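Local coordinates for protein transcriptional regulator AefR (Pseudomonas syringae pv. tomato, PDB 3CDL) that probably binds cis-regulatory DNA as a TetR-family transcription factor and represses or otherwise adjusts the expression of its target genes, at residues A20-G23 with I29-M32; A58-R63 with L103-V108; R95-S100 with S165-P170; V110-T113 with E118-Q121. All coordinates share one frame; numbering follows the deposited sequence.

Interaction 1. Residues A20-G23 with I29-M32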
loop_
_atom_site.group_PDB
_atom_site.type_symbol
_atom_site.label_atom_id
_atom_site.label_comp_id
_atom_site.label_asym_id
_atom_site.label_seq_id
_atom_site.Cartn_x
_atom_site.Cartn_y
_atom_site.Cartn_z
ATOM N N ALA B 20 12.010 16.815 3.131
ATOM C CA ALA B 20 13.383 16.418 3.387
ATOM C C ALA B 20 13.610 16.180 4.868
ATOM O O ALA B 20 14.065 15.107 5.258
ATOM C CB ALA B 20 14.315 17.487 2.883
ATOM N N GLU B 21 13.270 17.173 5.691
ATOM C CA GLU B 21 13.452 17.054 7.135
ATOM C C GLU B 21 12.599 15.947 7.748
ATOM O O GLU B 21 13.113 15.190 8.564
ATOM C CB GLU B 21 13.211 18.382 7.867
ATOM C CG GLU B 21 14.350 19.424 7.763
ATOM C CD GLU B 21 15.688 19.002 8.402
ATOM O OE1 GLU B 21 16.748 19.518 7.965
ATOM O OE2 GLU B 21 15.691 18.174 9.338
ATOM N N PHE B 22 11.319 15.853 7.369
ATOM C CA PHE B 22 10.447 14.795 7.891
ATOM C C PHE B 22 10.944 13.438 7.399
ATOM O O PHE B 22 10.699 12.405 8.025
ATOM C CB PHE B 22 8.986 14.954 7.451
ATOM C CG PHE B 22 8.312 16.185 7.959
ATOM C CD1 PHE B 22 7.353 16.825 7.182
ATOM C CD2 PHE B 22 8.607 16.708 9.210
ATOM C CE1 PHE B 22 6.714 17.988 7.643
ATOM C CE2 PHE B 22 7.967 17.874 9.678
ATOM C CZ PHE B 22 7.024 18.515 8.892
ATOM N N GLY B 23 11.617 13.448 6.255
ATOM C CA GLY B 23 12.214 12.244 5.734
ATOM C C GLY B 23 13.448 11.906 6.543
ATOM O O GLY B 23 13.784 10.741 6.720
ATOM N N ILE B 29 9.467 14.661 15.702
ATOM C CA ILE B 29 10.693 15.261 16.252
ATOM C C ILE B 29 11.230 16.463 15.442
ATOM O O ILE B 29 12.097 17.192 15.930
ATOM C CB ILE B 29 11.845 14.230 16.487
ATOM C CG1 ILE B 29 12.710 14.065 15.225
ATOM C CG2 ILE B 29 11.308 12.904 17.041
ATOM C CD1 ILE B 29 14.088 13.467 15.491
ATOM N N THR B 30 10.725 16.658 14.223
ATOM C CA THR B 30 11.153 17.767 13.363
ATOM C C THR B 30 10.442 19.053 13.746
ATOM O O THR B 30 9.218 19.094 13.821
ATOM C CB THR B 30 10.848 17.475 11.896
ATOM O OG1 THR B 30 11.461 16.239 11.525
ATOM C CG2 THR B 30 11.387 18.591 11.001
ATOM N N SER B 31 11.213 20.104 13.974
ATOM C CA SER B 31 10.663 21.391 14.375
ATOM C C SER B 31 10.651 22.427 13.244
ATOM O O SER B 31 11.424 22.341 12.278
ATOM C CB SER B 31 11.462 21.933 15.548
ATOM O OG SER B 31 12.806 22.121 15.160
HETATM N N MSE B 32 9.767 23.411 13.403
HETATM C CA MSE B 32 9.579 24.495 12.443
HETATM C C MSE B 32 10.861 25.274 12.189
HETATM O O MSE B 32 11.109 25.709 11.064
HETATM C CB MSE B 32 8.480 25.449 12.913
HETATM C CG MSE B 32 7.111 24.816 13.044
HETATM SE SE MSE B 32 6.439 24.117 11.351
HETATM C CE MSE B 32 5.626 25.749 10.643
#
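Thr30 does nearly all the work here, pressing its side chain into the angle between Glu21 and Phe22 on the last turns of helix 9-24. Its CB sits at the rim of the Phe22 ring, near the ring plane and 3.6 Å from Phe22 CD2, and the two side chains cross at about a right angle. The methyl fills the angle between the two residues: with CG2 trans to its own backbone nitrogen (chi1 of -56°, measured to OG1), Thr30 CG2 lies 3.6 Å from Glu21 CB and 3.7 Å from Phe22 CE2. OG1 is left beside the helix backbone, 3.5 Å from Glu21 O, a polar approach but no hydrogen bond. No polar bond crosses this contact, which is held by close carbon packing.

That tight side is buried, and Ile35 of helix 32-39 lies against both Phe22 and Thr30. The other side is looser: Gly23 and Ile29 are exposed, and neither reaches across. One step on, the chain turns into helix 32-39, with Ser31 as its N-cap and Thr30 O hydrogen-bonded to Lys53 NZ. Thr30 thus seats the loop on the first helix just where the predicted helix-turn-helix begins, as expected of the three-helix DNA-binding domain of TetR-family regulators.

Interaction 2. Residues A58-R63 with L103-V108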
loop_
_atom_site.group_PDB
_atom_site.type_symbol
_atom_site.label_atom_id
_atom_site.label_comp_id
_atom_site.label_asym_id
_atom_site.label_seq_id
_atom_site.Cartn_x
_atom_site.Cartn_y
_atom_site.Cartn_z
ATOM N N ALA B 58 -1.475 19.317 6.722
ATOM C CA ALA B 58 -2.749 19.467 6.012
ATOM C C ALA B 58 -2.515 19.729 4.534
ATOM O O ALA B 58 -3.215 19.180 3.696
ATOM C CB ALA B 58 -3.581 20.582 6.613
ATOM N N GLU B 59 -1.506 20.548 4.237
ATOM C CA GLU B 59 -1.196 20.964 2.881
ATOM C C GLU B 59 -0.583 19.826 2.085
ATOM O O GLU B 59 -0.954 19.590 0.944
ATOM C CB GLU B 59 -0.233 22.148 2.896
ATOM C CG GLU B 59 -0.617 23.292 1.950
ATOM C CD GLU B 59 -0.486 22.947 0.490
ATOM O OE1 GLU B 59 0.482 23.403 -0.154
ATOM O OE2 GLU B 59 -1.358 22.225 -0.023
HETATM N N MSE B 60 0.363 19.126 2.703
HETATM C CA MSE B 60 0.964 17.931 2.126
HETATM C C MSE B 60 -0.054 16.846 1.781
HETATM O O MSE B 60 0.053 16.198 0.741
HETATM C CB MSE B 60 1.980 17.362 3.099
HETATM C CG MSE B 60 3.370 17.865 2.882
HETATM SE SE MSE B 60 4.535 17.431 4.367
HETATM C CE MSE B 60 4.017 15.615 4.805
ATOM N N LEU B 61 -1.025 16.640 2.667
ATOM C CA LEU B 61 -2.100 15.688 2.432
ATOM C C LEU B 61 -2.895 16.080 1.181
ATOM O O LEU B 61 -2.954 15.307 0.218
ATOM C CB LEU B 61 -3.001 15.608 3.666
ATOM C CG LEU B 61 -3.719 14.308 4.008
ATOM C CD1 LEU B 61 -2.732 13.151 4.189
ATOM C CD2 LEU B 61 -4.582 14.490 5.259
ATOM N N GLN B 62 -3.475 17.286 1.190
ATOM C CA GLN B 62 -4.213 17.826 0.039
ATOM C C GLN B 62 -3.493 17.521 -1.267
ATOM O O GLN B 62 -4.108 17.079 -2.227
ATOM C CB GLN B 62 -4.423 19.347 0.152
ATOM C CG GLN B 62 -5.029 19.879 1.472
ATOM C CD GLN B 62 -6.485 19.475 1.713
ATOM O OE1 GLN B 62 -7.403 20.290 1.562
ATOM N NE2 GLN B 62 -6.700 18.216 2.105
ATOM N N ARG B 63 -2.180 17.747 -1.269
ATOM C CA ARG B 63 -1.311 17.560 -2.432
ATOM C C ARG B 63 -1.175 16.120 -2.873
ATOM O O ARG B 63 -0.873 15.848 -4.036
ATOM C CB ARG B 63 0.091 18.060 -2.115
ATOM C CG ARG B 63 0.284 19.524 -2.233
ATOM C CD ARG B 63 1.756 19.834 -2.117
ATOM N NE ARG B 63 1.996 21.255 -1.879
ATOM C CZ ARG B 63 3.093 21.900 -2.255
ATOM N NH1 ARG B 63 4.053 21.255 -2.902
ATOM N NH2 ARG B 63 3.221 23.190 -1.994
ATOM N N LEU B 103 6.527 10.799 -5.200
ATOM C CA LEU B 103 6.819 9.623 -4.384
ATOM C C LEU B 103 7.380 10.007 -3.034
ATOM O O LEU B 103 7.010 9.423 -2.018
ATOM C CB LEU B 103 7.744 8.649 -5.110
ATOM C CG LEU B 103 7.022 7.888 -6.231
ATOM C CD1 LEU B 103 8.032 7.175 -7.085
ATOM C CD2 LEU B 103 5.899 6.914 -5.737
ATOM N N ASP B 104 8.258 11.000 -3.029
ATOM C CA ASP B 104 8.820 11.547 -1.801
ATOM C C ASP B 104 7.778 12.061 -0.814
ATOM O O ASP B 104 7.807 11.694 0.346
ATOM C CB ASP B 104 9.833 12.635 -2.130
ATOM C CG ASP B 104 11.118 12.063 -2.685
ATOM O OD1 ASP B 104 11.165 10.826 -2.828
ATOM O OD2 ASP B 104 12.064 12.833 -2.987
ATOM N N LEU B 105 6.871 12.910 -1.282
ATOM C CA LEU B 105 5.795 13.415 -0.458
ATOM C C LEU B 105 4.961 12.247 0.073
ATOM O O LEU B 105 4.691 12.155 1.273
ATOM C CB LEU B 105 4.927 14.363 -1.283
ATOM C CG LEU B 105 3.484 14.642 -0.842
ATOM C CD1 LEU B 105 3.441 15.906 -0.060
ATOM C CD2 LEU B 105 2.614 14.780 -2.042
ATOM N N ALA B 106 4.561 11.362 -0.838
ATOM C CA ALA B 106 3.810 10.183 -0.501
ATOM C C ALA B 106 4.477 9.421 0.643
ATOM O O ALA B 106 3.812 9.053 1.619
ATOM C CB ALA B 106 3.683 9.308 -1.712
ATOM N N ARG B 107 5.786 9.195 0.510
ATOM C CA ARG B 107 6.553 8.493 1.533
ATOM C C ARG B 107 6.462 9.185 2.897
ATOM O O ARG B 107 6.040 8.580 3.891
ATOM C CB ARG B 107 8.010 8.378 1.124
ATOM C CG ARG B 107 8.404 7.018 0.630
ATOM C CD ARG B 107 9.867 6.995 0.196
ATOM N NE ARG B 107 10.105 7.898 -0.943
ATOM C CZ ARG B 107 10.325 7.489 -2.193
ATOM N NH1 ARG B 107 10.362 6.191 -2.473
ATOM N NH2 ARG B 107 10.525 8.374 -3.169
ATOM N N VAL B 108 6.841 10.459 2.953
ATOM C CA VAL B 108 6.725 11.163 4.228
ATOM C C VAL B 108 5.283 11.195 4.771
ATOM O O VAL B 108 5.117 11.090 5.969
ATOM C CB VAL B 108 7.533 12.534 4.341
ATOM C CG1 VAL B 108 8.731 12.544 3.416
ATOM C CG2 VAL B 108 6.682 13.733 4.105
#
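Arg63, whose CB packs 4.1 Å from Leu105 CD2, carries its guanidinium away from that leucine, and the flat group meets Glu59 at its edge, in plane. NE gives a hydrogen bond of 3.1 Å to Glu59 OE1 within a salt bridge; the oxygen lies almost in the guanidinium plane, yet is itself approached from above the carboxylate, 43° out of it. A weak bond from NH2 goes to the same oxygen, and NH1 pairs with Glu12 of helix 9-24. The second flat pair lies on the other helix: Arg107, edge-on, reaches Asp104 through NH2, 2.6 Å from Asp104 OD1 and nearly in line with the acid's C-O bond.

Between these polar groups the helices 58-63 and 103-108 meet through carbon and selenium-bearing chains. Their axes come within 10.0 Å at 126°, so they run roughly against each other but well skewed. Met60, a selenomethionine, and Leu105 slide past one another in opposite directions, Leu105 CD1 touching Met60 CG at 3.5 Å and lying just as close to Met60 O. A bend at its last torsion (chi3 41°) swings the Met60 methyl onto Val108, CE to CG2 3.3 Å, a close fit; the two side chains cross at about a right angle.

Ile19 of helix 9-24 also lies against Leu105 and Val108. Because no hydrogen bond or salt bridge links segments 58-63 and 103-108, helix 53-64, which connects the three-helix DNA-binding domain to the C-terminal domain, relies here on apolar packing against helix 100-114, while each salt bridge described serves its own helix or ties it to helix 9-24.

Interaction 3. Residues R95-S100 with S165-P170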
loop_
_atom_site.group_PDB
_atom_site.type_symbol
_atom_site.label_atom_id
_atom_site.label_comp_id
_atom_site.label_asym_id
_atom_site.label_seq_id
_atom_site.Cartn_x
_atom_site.Cartn_y
_atom_site.Cartn_z
ATOM N N ARG B 95 1.585 8.862 -15.211
ATOM C CA ARG B 95 2.587 9.923 -15.304
ATOM C C ARG B 95 2.764 10.651 -13.943
ATOM O O ARG B 95 3.864 11.122 -13.610
ATOM C CB ARG B 95 2.219 10.903 -16.435
ATOM C CG ARG B 95 2.314 10.312 -17.871
ATOM C CD ARG B 95 2.109 11.403 -18.943
ATOM N NE ARG B 95 0.755 11.413 -19.512
ATOM C CZ ARG B 95 0.403 10.840 -20.670
ATOM N NH1 ARG B 95 1.292 10.202 -21.435
ATOM N NH2 ARG B 95 -0.858 10.900 -21.068
ATOM N N ASN B 96 1.685 10.720 -13.162
ATOM C CA ASN B 96 1.722 11.356 -11.848
ATOM C C ASN B 96 2.449 10.492 -10.809
ATOM O O ASN B 96 3.246 10.990 -10.017
ATOM C CB ASN B 96 0.303 11.744 -11.377
ATOM C CG ASN B 96 -0.354 12.778 -12.284
ATOM O OD1 ASN B 96 0.203 13.849 -12.556
ATOM N ND2 ASN B 96 -1.548 12.462 -12.755
ATOM N N LEU B 97 2.176 9.195 -10.835
ATOM C CA LEU B 97 2.895 8.211 -10.013
ATOM C C LEU B 97 4.394 8.126 -10.333
ATOM O O LEU B 97 5.183 7.688 -9.491
ATOM C CB LEU B 97 2.304 6.820 -10.242
ATOM C CG LEU B 97 1.098 6.212 -9.522
ATOM C CD1 LEU B 97 0.001 7.197 -9.139
ATOM C CD2 LEU B 97 0.548 5.085 -10.402
ATOM N N THR B 98 4.784 8.495 -11.553
ATOM C CA THR B 98 6.160 8.271 -11.970
ATOM C C THR B 98 6.920 9.574 -11.856
ATOM O O THR B 98 7.743 9.923 -12.703
ATOM C CB THR B 98 6.261 7.644 -13.395
ATOM O OG1 THR B 98 5.253 6.640 -13.554
ATOM C CG2 THR B 98 7.610 6.984 -13.587
ATOM N N ASP B 99 6.592 10.307 -10.801
ATOM C CA ASP B 99 7.244 11.560 -10.450
ATOM C C ASP B 99 7.890 11.371 -9.067
ATOM O O ASP B 99 7.196 11.168 -8.080
ATOM C CB ASP B 99 6.208 12.697 -10.435
ATOM C CG ASP B 99 6.828 14.053 -10.102
ATOM O OD1 ASP B 99 7.276 14.252 -8.944
ATOM O OD2 ASP B 99 6.876 14.927 -11.006
ATOM N N SER B 100 9.218 11.431 -9.009
ATOM C CA SER B 100 9.961 11.197 -7.764
ATOM C C SER B 100 9.721 12.233 -6.633
ATOM O O SER B 100 9.897 11.919 -5.460
ATOM C CB SER B 100 11.458 11.073 -8.057
ATOM O OG SER B 100 11.949 12.299 -8.553
ATOM N N SER B 165 -0.072 -0.909 -7.591
ATOM C CA SER B 165 0.577 -2.120 -7.064
ATOM C C SER B 165 1.956 -2.322 -7.689
ATOM O O SER B 165 2.790 -3.054 -7.148
ATOM C CB SER B 165 -0.308 -3.352 -7.268
ATOM O OG SER B 165 -0.533 -3.613 -8.650
ATOM N N PHE B 166 2.183 -1.636 -8.804
ATOM C CA PHE B 166 3.469 -1.626 -9.518
ATOM C C PHE B 166 4.177 -0.278 -9.423
ATOM O O PHE B 166 5.403 -0.210 -9.337
ATOM C CB PHE B 166 3.277 -1.946 -11.020
ATOM C CG PHE B 166 2.726 -3.320 -11.280
ATOM C CD1 PHE B 166 3.533 -4.456 -11.105
ATOM C CD2 PHE B 166 1.389 -3.488 -11.672
ATOM C CE1 PHE B 166 3.027 -5.728 -11.338
ATOM C CE2 PHE B 166 0.870 -4.750 -11.900
ATOM C CZ PHE B 166 1.683 -5.869 -11.734
ATOM N N ALA B 167 3.400 0.801 -9.483
ATOM C CA ALA B 167 3.976 2.115 -9.644
ATOM C C ALA B 167 3.815 3.006 -8.407
ATOM O O ALA B 167 4.180 4.195 -8.428
ATOM C CB ALA B 167 3.403 2.776 -10.882
ATOM N N PHE B 168 3.282 2.466 -7.319
ATOM C CA PHE B 168 3.163 3.300 -6.131
ATOM C C PHE B 168 3.707 2.625 -4.880
ATOM O O PHE B 168 4.802 2.986 -4.426
ATOM C CB PHE B 168 1.749 3.816 -5.973
ATOM C CG PHE B 168 1.571 4.726 -4.805
ATOM C CD1 PHE B 168 1.989 6.068 -4.873
ATOM C CD2 PHE B 168 0.972 4.256 -3.630
ATOM C CE1 PHE B 168 1.827 6.924 -3.785
ATOM C CE2 PHE B 168 0.811 5.085 -2.544
ATOM C CZ PHE B 168 1.231 6.438 -2.623
ATOM N N TRP B 169 2.979 1.648 -4.335
ATOM C CA TRP B 169 3.452 0.905 -3.169
ATOM C C TRP B 169 4.905 0.386 -3.187
ATOM O O TRP B 169 5.623 0.628 -2.236
ATOM C CB TRP B 169 2.471 -0.201 -2.806
ATOM C CG TRP B 169 1.117 0.373 -2.456
ATOM C CD1 TRP B 169 -0.061 0.177 -3.127
ATOM C CD2 TRP B 169 0.817 1.239 -1.361
ATOM N NE1 TRP B 169 -1.096 0.868 -2.503
ATOM C CE2 TRP B 169 -0.579 1.532 -1.421
ATOM C CE3 TRP B 169 1.587 1.818 -0.343
ATOM C CZ2 TRP B 169 -1.219 2.363 -0.482
ATOM C CZ3 TRP B 169 0.947 2.655 0.594
ATOM C CH2 TRP B 169 -0.439 2.908 0.519
ATOM N N PRO B 170 5.347 -0.349 -4.236
ATOM C CA PRO B 170 6.773 -0.699 -4.213
ATOM C C PRO B 170 7.708 0.478 -3.984
ATOM O O PRO B 170 8.703 0.347 -3.274
ATOM C CB PRO B 170 6.996 -1.323 -5.599
ATOM C CG PRO B 170 5.700 -2.015 -5.869
ATOM C CD PRO B 170 4.671 -0.973 -5.397
#
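Leu97 lays its side chain over the backbone and methyl of Ala167, joining the end of helix 82-97 to the break between helices 152-167 and 169-174 in the all-helical C-terminal domain of this TetR-family protein. Leu97 CD2 meets the methyl, 3.7 Å from Ala167 CB. Nearer the backbone, Leu97 CB stands 3.7 Å from Ala167 O, so one residue is gripped along both its methyl and its carbonyl. The leucine's CG is turned away from its own carbonyl carbon (chi1 -86°), and that also brings CG within 4.3 Å of Phe168 CB. There is no hydrogen bond across; the contact is small and buried, a leucine side chain packed on a methyl and a carbonyl.

Both chains change course here. Thr98 is the first residue to leave helix 82-97, and Asp99 then N-caps helix 100-114, its OD1 taking the amide of Phe102. Phe168 likewise interrupts one helix and precedes the next. Its side chain runs on to Phe102, Leu103 and Ala106 of helix 100-114, so the break is packed from within the subunit.

The far side of segment 165-170 faces the dimer partner: Trp169 stacks on Trp169 of the second subunit, and Phe166 on Phe154 of that subunit. Within the chain, Phe168 turns its ring edge to the Trp169 face, placing Phe168 CD2 3.7 Å above the indole plane, over its centre.

Interaction 4. Residues V110-T113 with E118-Q121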
loop_
_atom_site.group_PDB
_atom_site.type_symbol
_atom_site.label_atom_id
_atom_site.label_comp_id
_atom_site.label_asym_id
_atom_site.label_seq_id
_atom_site.Cartn_x
_atom_site.Cartn_y
_atom_site.Cartn_z
ATOM N N VAL B 110 2.541 8.972 4.203
ATOM C CA VAL B 110 2.355 7.621 4.685
ATOM C C VAL B 110 3.188 7.343 5.929
ATOM O O VAL B 110 2.693 6.774 6.907
ATOM C CB VAL B 110 2.691 6.592 3.592
ATOM C CG1 VAL B 110 2.523 5.156 4.142
ATOM C CG2 VAL B 110 1.802 6.824 2.380
ATOM N N GLY B 111 4.452 7.742 5.895
ATOM C CA GLY B 111 5.318 7.577 7.054
ATOM C C GLY B 111 4.796 8.320 8.269
ATOM O O GLY B 111 4.944 7.866 9.410
ATOM N N ALA B 112 4.181 9.469 8.029
ATOM C CA ALA B 112 3.678 10.256 9.129
ATOM C C ALA B 112 2.333 9.735 9.626
ATOM O O ALA B 112 1.960 9.997 10.754
ATOM C CB ALA B 112 3.610 11.764 8.760
ATOM N N THR B 113 1.582 9.008 8.808
ATOM C CA THR B 113 0.276 8.559 9.323
ATOM C C THR B 113 0.263 7.139 9.854
ATOM O O THR B 113 -0.543 6.831 10.721
ATOM C CB THR B 113 -0.955 8.844 8.360
ATOM O OG1 THR B 113 -1.219 7.713 7.531
ATOM C CG2 THR B 113 -0.714 10.032 7.486
ATOM N N GLU B 118 -4.113 9.949 15.338
ATOM C CA GLU B 118 -4.675 11.284 15.043
ATOM C C GLU B 118 -4.479 11.720 13.606
ATOM O O GLU B 118 -5.294 12.439 13.039
ATOM C CB GLU B 118 -4.010 12.328 15.944
ATOM C CG GLU B 118 -4.185 13.802 15.523
ATOM C CD GLU B 118 -3.951 14.768 16.681
ATOM O OE1 GLU B 118 -3.073 15.654 16.541
ATOM O OE2 GLU B 118 -4.636 14.635 17.729
ATOM N N ARG B 119 -3.359 11.311 13.040
ATOM C CA ARG B 119 -3.008 11.676 11.704
ATOM C C ARG B 119 -3.760 10.724 10.759
ATOM O O ARG B 119 -4.133 11.106 9.642
ATOM C CB ARG B 119 -1.505 11.534 11.563
ATOM C CG ARG B 119 -0.800 12.592 10.752
ATOM C CD ARG B 119 -0.369 13.848 11.497
ATOM N NE ARG B 119 0.490 13.646 12.675
ATOM C CZ ARG B 119 1.612 12.928 12.695
ATOM N NH1 ARG B 119 2.003 12.305 11.601
ATOM N NH2 ARG B 119 2.320 12.807 13.810
ATOM N N ALA B 120 -3.996 9.490 11.213
ATOM C CA ALA B 120 -4.800 8.534 10.453
ATOM C C ALA B 120 -6.230 9.040 10.310
ATOM O O ALA B 120 -6.802 8.974 9.243
ATOM C CB ALA B 120 -4.785 7.180 11.106
ATOM N N GLN B 121 -6.786 9.583 11.377
ATOM C CA GLN B 121 -8.152 10.093 11.334
ATOM C C GLN B 121 -8.345 11.380 10.520
ATOM O O GLN B 121 -9.468 11.720 10.172
ATOM C CB GLN B 121 -8.730 10.227 12.744
ATOM C CG GLN B 121 -8.358 11.477 13.492
ATOM C CD GLN B 121 -8.942 11.492 14.900
ATOM O OE1 GLN B 121 -8.657 12.386 15.697
ATOM N NE2 GLN B 121 -9.748 10.492 15.214
#
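Arg119 reaches back from helix 117-125 to the end of helix 100-114, folding over Ala112 and Thr113. Its CB starts 3.9 Å from Ala112 O and 4.1 Å from Thr113 CA. CG continues past the same carbonyl, 3.8 Å from Ala112 O, and also lies 4.2 Å from Thr113 CG2, where the threonine methyl offers an apolar neighbour. Two successive bends (chi2 87°, chi3 56°) then curl the chain back over Ala112 instead of letting it stretch out. Arg119 CZ arrives 3.5 Å from Ala112 O. That carbonyl is oblique to the guanidinium, while Ala112 CA lies at the group's edge, in its plane. At the tip, NH1 is modelled very close to Ala112 O but at a poor angle, so no hydrogen bond can be claimed and the exact placing of that nitrogen is doubtful. The guanidinium also makes a cation-pi interaction with Phe57 of helix 53-64.

Beyond the arginine, Thr113 CB rests 4.2 Å from Ala120 N, and the backbones are close, Thr113 CA to Arg119 CA 5.1 Å.

This tight corner between helices 100-114 and 117-125 has helix 53-64 on one flank, where Phe57 also touches Ala112 and Thr113. It meets the second subunit as well: Thr113 OG1 hydrogen-bonds Thr173 O there, and Ala120 packs on Phe174 of that subunit.

In the fold
Along the chain interaction 1 comes first, within the DNA-binding part. Interaction 2 packs the connecting helix 53-64 on the C-terminal domain and is the hub: its centre is about 13 Å from that of interaction 1, touched through Phe22 and Met60, and about 14 Å from that of interaction 3, met through Leu103, Ala106 and Phe168. Interactions 2 and 3 alternate in sequence; interaction 4 continues along helix 100-114, its centre about 11 Å from that of interaction 2. Interactions 3 and 4, centres about 20 Å apart, both reach the second subunit. Helix 100-114 thus packs on helices 9-24 and 53-64 and joins the dimer interface, consistent with communication between DNA-binding and dimer regions in TetR-family regulators.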